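Local coordinates for pyruvate kinase 1 (Trypanosoma brucei brucei, PDB 4KCT), which catalyses the transfer of a phosphoryl group from phosphoenolpyruvate to ADP, giving pyruvate and ATP, and also has an intrinsic decarboxylase activity, at the interface of chains A and B. Coordinates in Å, arbitrary orientation; residue numbers count along the deposited sequence, not the author numbering. Chains: chain A/B, Pyruvate kinase 1.

Contact 1: the interface of chains A and B. Residues chain A 368, 373, 384; chain B 387, 391.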
# COMPACT_ATOMS: atom_id res chain seq x y z
N LYS A 368 10.09 -9.87 2.60
CA LYS A 368 9.15 -10.76 3.30
C LYS A 368 7.86 -11.00 2.49
O LYS A 368 7.36 -12.12 2.41
CB LYS A 368 8.81 -10.19 4.68
CG LYS A 368 8.05 -11.17 5.55
CD LYS A 368 8.00 -10.72 7.01
CE LYS A 368 6.69 -10.04 7.34
NZ LYS A 368 6.63 -8.67 6.75
N ILE A 373 4.34 -18.77 1.33
CA ILE A 373 3.83 -19.16 2.65
C ILE A 373 3.18 -20.54 2.47
O ILE A 373 2.49 -20.74 1.51
CB ILE A 373 2.74 -18.16 3.13
CG1 ILE A 373 3.32 -16.75 3.28
CG2 ILE A 373 2.10 -18.62 4.44
CD1 ILE A 373 4.67 -16.71 3.95
N SER A 384 11.07 -13.06 11.79
CA SER A 384 10.41 -12.42 12.92
C SER A 384 11.42 -11.86 13.92
O SER A 384 11.15 -10.88 14.61
CB SER A 384 9.43 -13.38 13.59
OG SER A 384 8.27 -13.56 12.78
N ALA B 387 3.20 -12.64 13.90
CA ALA B 387 3.73 -12.63 12.52
C ALA B 387 4.30 -14.02 12.13
O ALA B 387 4.07 -14.50 11.01
CB ALA B 387 4.80 -11.53 12.35
N GLU B 391 3.28 -16.69 9.11
CA GLU B 391 4.26 -17.10 8.10
C GLU B 391 4.32 -18.61 7.99
O GLU B 391 4.61 -19.13 6.92
CB GLU B 391 5.66 -16.57 8.40
CG GLU B 391 5.72 -15.09 8.71
CD GLU B 391 5.64 -14.22 7.49
OE1 GLU B 391 6.02 -13.03 7.60
OE2 GLU B 391 5.20 -14.71 6.42
O HOH W 1 8.10 -12.61 10.12
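Helix 377-392 of chain B brings B:Glu391, near its C-terminal end, against A:Lys368 and A:Ile373, while one turn earlier B:Ala387 meets A:Ser384 on the same helix of chain A. The patch is a worked example of an acidic side chain that meets its partner subunit through the carbons of a lysine and an isoleucine, with a water nearby. B:Glu391 has the most surface hidden among the residues of this patch. Its chain bends at the second torsion (chi2 -78°), folding the carboxylate back along the helix, toward the turn of B:Ala387, so that its two oxygens part company: OE1 goes to the lysine and OE2 to the isoleucine.

The lysine is met on its methylene chain, which the glutamate crosses at about a right angle, with CG of A:Lys368 3.4 Å from OE1 of B:Glu391. With CG of A:Lys368 lying opposite its backbone N (chi1 -170°), the first part of the chain runs out towards the partner; the bends at chi3 and chi4 then turn the amine away from the carboxylate. NZ of A:Lys368 stops 4.5 Å from OE1 of B:Glu391, too far for a salt bridge, though the opposite charges probably still attract. A:Ile373 comes to the OE2 side of the carboxylate, crossing the glutamate chain obliquely, and uses both of its branches. Its terminal methyl CD1 is 3.2 Å from OE2 of B:Glu391, and its CG2 methyl is 3.6 Å from the backbone O of B:Glu391.

Between the helices the fit is looser: OG of A:Ser384 is 4.0 Å from the CB methyl of B:Ala387. The same hydroxyl contacts a water at 2.8 Å from OG of A:Ser384, and this water leads on, at a long 3.3 Å, to OE1 of B:Glu391.

In the fold, A:Lys368 lies in the last turn of helix 362-369 and A:Ile373 belongs to the loop after it, which leads into helix 377-392, the helix that both subunits bring to the interface.

Contact 2: the interface of chains A and B. Residues chain A 483, 491-492; chain B 494-496.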
# COMPACT_ATOMS: atom_id res chain seq x y z
N ASP A 483 16.38 -24.08 20.84
CA ASP A 483 16.11 -24.37 22.24
C ASP A 483 16.90 -25.62 22.63
O ASP A 483 17.81 -26.06 21.89
CB ASP A 483 14.60 -24.52 22.51
CG ASP A 483 13.99 -25.74 21.80
OD1 ASP A 483 14.75 -26.67 21.41
OD2 ASP A 483 12.75 -25.76 21.60
N ASN A 491 15.23 -22.56 16.22
CA ASN A 491 13.77 -22.47 16.34
C ASN A 491 13.33 -21.44 17.38
O ASN A 491 12.17 -21.41 17.77
CB ASN A 491 13.16 -23.84 16.69
CG ASN A 491 13.43 -24.25 18.13
OD1 ASN A 491 14.53 -24.07 18.65
ND2 ASN A 491 12.37 -24.73 18.82
N GLN A 492 14.26 -20.61 17.83
CA GLN A 492 14.02 -19.78 19.02
C GLN A 492 14.61 -18.37 18.78
O GLN A 492 15.72 -18.26 18.27
CB GLN A 492 14.70 -20.42 20.24
CG GLN A 492 14.58 -19.58 21.52
CD GLN A 492 15.25 -20.24 22.70
OE1 GLN A 492 16.34 -19.83 23.15
NE2 GLN A 492 14.62 -21.27 23.22
N ARG B 494 9.32 -19.53 20.45
CA ARG B 494 9.87 -20.76 19.86
C ARG B 494 8.84 -21.29 18.88
O ARG B 494 7.65 -21.21 19.15
CB ARG B 494 10.06 -21.81 20.95
CG ARG B 494 11.26 -21.54 21.85
CD ARG B 494 11.52 -22.71 22.78
NE ARG B 494 10.43 -22.94 23.73
CZ ARG B 494 10.21 -24.10 24.32
NH1 ARG B 494 10.91 -25.18 23.96
NH2 ARG B 494 9.28 -24.21 25.27
N LEU B 495 9.31 -21.93 17.82
CA LEU B 495 8.44 -22.70 16.99
C LEU B 495 8.71 -24.17 17.24
O LEU B 495 9.86 -24.62 17.09
CB LEU B 495 8.68 -22.37 15.51
CG LEU B 495 7.80 -21.24 14.93
CD1 LEU B 495 8.07 -19.95 15.68
CD2 LEU B 495 8.13 -21.06 13.45
N ILE B 496 7.65 -24.92 17.55
CA ILE B 496 7.76 -26.31 18.07
C ILE B 496 6.83 -27.19 17.23
O ILE B 496 5.72 -26.78 16.92
CB ILE B 496 7.27 -26.38 19.54
CG1 ILE B 496 8.15 -25.49 20.42
CG2 ILE B 496 7.29 -27.80 20.07
CD1 ILE B 496 9.60 -25.82 20.31
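A:Asn491, just before strand 492-497, grips B:Leu495 within the same strand of the partner, where A:Gln492 and B:Arg494 form an antiparallel bridge that brings the two C-terminal strands together. This half is compact. The backbone O of A:Asn491 takes the N-H of B:Leu495 at 2.9 Å, and the side-chain amide ND2 of A:Asn491 returns a bond of 3.1 Å to the O of B:Leu495, arriving from above that carbonyl plane.

The same amide is held from behind by A:Asp483: OD1 of A:Asn491 accepts from the N of A:Asp483 at 2.9 Å, and ND2 of A:Asn491 donates to OD2 of A:Asp483 at 3.0 Å. Pinned at both ends, the amide has its flip fixed. The asparagine CG lies between its own backbone N and carbonyl carbon (chi1 73°), which lets side chain and backbone O both serve the partner. The CD1 methyl of B:Ile496 packs 3.4 Å from OD2 of A:Asp483. A bend at chi3 swings the guanidinium of B:Arg494 round to the aspartate and completes the tight part: NH1 of B:Arg494 makes a salt bridge of 3.1 Å to OD2 of A:Asp483, on the carboxylate face opposite ND2 of A:Asn491.

The looser flank is that of A:Gln492, whose chain runs beside that of B:Arg494 in the same direction. The amide and guanidinium planes are steeply turned, 77° apart, and do not stack; the CG atoms of A:Gln492 and B:Arg494 lie 3.9 Å apart.

Contact 1 and contact 2 lie about 15 Å apart, measured between the centres of their C-alpha atoms, and have no residue in common. Both belong to one two-fold interface, so each recurs with the chains exchanged. Contact 1 draws on helices 362-369 and 377-392 and the loop between them, contact 2 on strand 492-497 and the loops of A:Asp483 and A:Asn491. Carbon packing against a carboxylate is prominent in contact 1, directional and charged bonds in contact 2. Pyruvate kinases work as tetramers, and this C-terminal pairing probably helps to fix how the domains of neighbouring subunits are set against each other.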